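PDB 6V55: adhesion G-protein coupled receptor G6 from Danio rerio, which is an adhesion G-protein coupled receptor that binds calcium in its extracellular region and probably acts in cell adhesion and myelination. Local coordinates for residues Ser97-Val101 / Pro472-Lys477. Residues are numbered along the deposited sequence; the frame is centred on the assembly and turned at random.
Sequences SDFSV and PCFPYK. With CA (calcium ion), chain C.
The ring of Phe99, on the calcium-site loop of a CUB domain, presents one face to Phe474, whose edge atom CD1 sits over the centre of that ring; with the planes at 82° this is a T-shaped pair. On the opposite side, Lys477 NZ stands 5.3 Å from the centroid of the Phe99 ring, a long and at most weak cation-pi approach. Pro472 CG comes obliquely, 4.0 Å from Phe99 CE2. Pro475 CB lies over one face of the Phe474 ring, and Phe99 CG stands at its edge, near the plane. The contact is a worked example of a wider principle, as in other CUB domains, where a basic side chain of the ligand meets the calcium-binding acidic residues. Here the lysine belongs to the same chain, so the extracellular region folds back on itself. With CG anti to its carbonyl carbon and bends at chi3 (90°) and chi4, Lys477 lays CG 3.6 Å from Phe99 CZ before NZ forms a salt bridge with Asp98. Ser100 OG accepts a further bond from NZ, and Glu53, another calcium ligand, is a second acidic partner. Shortened to an alanine, Lys477 would lose its amine, which would probably leave the Asp98 and Glu53 carboxylates without the lysine's charge and Ser100 OG without that donor. Asp98 OD1 takes the shorter bond from Lys477 NZ, 2.9 Å, on its syn side and 25° out of the carboxylate plane, while Asp98 OD2 binds the calcium ion at 2.5 Å and also takes a weak bond from the same NZ, at 3.1 Å.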
loop_
_atom_site.group_PDB
_atom_site.type_symbol
_atom_site.label_atom_id
_atom_site.label_comp_id
_atom_site.label_asym_id
_atom_site.label_seq_id
_atom_site.Cartn_x
_atom_site.Cartn_y
_atom_site.Cartn_z
ATOM N N SER A 97 4.355 -6.837 -0.884
ATOM C CA SER A 97 5.580 -7.344 -0.286
ATOM C C SER A 97 6.062 -8.473 -1.178
ATOM O O SER A 97 5.264 -9.090 -1.884
ATOM C CB SER A 97 5.363 -7.876 1.132
ATOM O OG SER A 97 4.271 -8.787 1.133
ATOM N N ASP A 98 7.361 -8.761 -1.147
ATOM C CA ASP A 98 7.811 -9.853 -1.987
ATOM C C ASP A 98 7.904 -11.109 -1.120
ATOM O O ASP A 98 7.226 -11.188 -0.095
ATOM C CB ASP A 98 9.107 -9.500 -2.740
ATOM C CG ASP A 98 10.280 -9.083 -1.835
ATOM O OD1 ASP A 98 11.274 -8.567 -2.390
ATOM O OD2 ASP A 98 10.295 -9.281 -0.610
ATOM N N PHE A 99 8.758 -12.070 -1.498
ATOM C CA PHE A 99 8.817 -13.408 -0.907
ATOM C C PHE A 99 9.652 -13.500 0.365
ATOM O O PHE A 99 9.592 -14.539 1.024
ATOM C CB PHE A 99 9.370 -14.431 -1.918
ATOM C CG PHE A 99 10.620 -13.974 -2.646
ATOM C CD1 PHE A 99 11.886 -14.215 -2.106
ATOM C CD2 PHE A 99 10.536 -13.320 -3.873
ATOM C CE1 PHE A 99 13.043 -13.788 -2.761
ATOM C CE2 PHE A 99 11.684 -12.889 -4.523
ATOM C CZ PHE A 99 12.942 -13.129 -3.957
ATOM N N SER A 100 10.442 -12.486 0.720
ATOM C CA SER A 100 11.347 -12.638 1.857
ATOM C C SER A 100 11.646 -11.270 2.456
ATOM O O SER A 100 11.475 -10.252 1.794
ATOM C CB SER A 100 12.658 -13.299 1.444
ATOM O OG SER A 100 13.448 -12.333 0.776
ATOM N N VAL A 101 12.141 -11.275 3.712
ATOM C CA VAL A 101 12.468 -10.111 4.555
ATOM C C VAL A 101 11.247 -9.236 4.818
ATOM O O VAL A 101 10.853 -8.427 3.974
ATOM C CB VAL A 101 13.617 -9.248 3.975
ATOM C CG1 VAL A 101 14.032 -8.174 4.948
ATOM C CG2 VAL A 101 14.804 -10.114 3.572
ATOM N N PRO A 472 13.413 -8.634 -7.442
ATOM C CA PRO A 472 14.494 -9.497 -6.953
ATOM C C PRO A 472 14.503 -10.884 -7.567
ATOM O O PRO A 472 13.456 -11.468 -7.868
ATOM C CB PRO A 472 14.211 -9.591 -5.452
ATOM C CG PRO A 472 12.817 -9.138 -5.285
ATOM C CD PRO A 472 12.692 -8.064 -6.287
ATOM N N CYS A 473 15.719 -11.413 -7.724
ATOM C CA CYS A 473 15.891 -12.789 -8.153
ATOM C C CYS A 473 15.431 -13.712 -7.032
ATOM O O CYS A 473 15.849 -13.554 -5.881
ATOM C CB CYS A 473 17.357 -13.065 -8.503
ATOM S SG CYS A 473 17.946 -12.346 -10.051
ATOM N N PHE A 474 14.536 -14.640 -7.356
ATOM C CA PHE A 474 14.077 -15.613 -6.376
ATOM C C PHE A 474 15.103 -16.731 -6.257
ATOM O O PHE A 474 15.492 -17.302 -7.271
ATOM C CB PHE A 474 12.722 -16.190 -6.786
ATOM C CG PHE A 474 12.164 -17.160 -5.794
ATOM C CD1 PHE A 474 11.606 -16.697 -4.611
ATOM C CD2 PHE A 474 12.233 -18.534 -6.015
ATOM C CE1 PHE A 474 11.076 -17.577 -3.682
ATOM C CE2 PHE A 474 11.728 -19.432 -5.070
ATOM C CZ PHE A 474 11.147 -18.945 -3.903
ATOM N N PRO A 475 15.539 -17.099 -5.045
ATOM C CA PRO A 475 15.224 -16.530 -3.728
ATOM C C PRO A 475 16.360 -15.794 -3.010
ATOM O O PRO A 475 16.183 -15.454 -1.840
ATOM C CB PRO A 475 14.870 -17.761 -2.918
ATOM C CG PRO A 475 15.870 -18.762 -3.429
ATOM C CD PRO A 475 16.121 -18.443 -4.901
ATOM N N TYR A 476 17.494 -15.552 -3.662
ATOM C CA TYR A 476 18.623 -15.019 -2.915
ATOM C C TYR A 476 18.703 -13.499 -2.948
ATOM O O TYR A 476 19.359 -12.919 -2.071
ATOM C CB TYR A 476 19.912 -15.669 -3.422
ATOM C CG TYR A 476 19.861 -17.159 -3.186
ATOM C CD1 TYR A 476 19.613 -17.668 -1.901
ATOM C CD2 TYR A 476 20.033 -18.063 -4.226
ATOM C CE1 TYR A 476 19.548 -19.046 -1.660
ATOM C CE2 TYR A 476 19.974 -19.433 -3.990
ATOM C CZ TYR A 476 19.730 -19.915 -2.709
ATOM O OH TYR A 476 19.676 -21.276 -2.492
ATOM N N LYS A 477 18.054 -12.869 -3.939
ATOM C CA LYS A 477 17.927 -11.408 -4.115
ATOM C C LYS A 477 19.264 -10.679 -4.263
ATOM O O LYS A 477 19.323 -9.466 -4.028
ATOM C CB LYS A 477 17.131 -10.731 -2.992
ATOM C CG LYS A 477 15.812 -11.341 -2.610
ATOM C CD LYS A 477 15.332 -10.665 -1.315
ATOM C CE LYS A 477 14.472 -9.443 -1.548
ATOM N NZ LYS A 477 13.372 -9.338 -0.544
HETATM CA CA CA C . 9.818 -8.436 1.691
HETATM O O HOH W 1 7.792 -9.944 2.105
#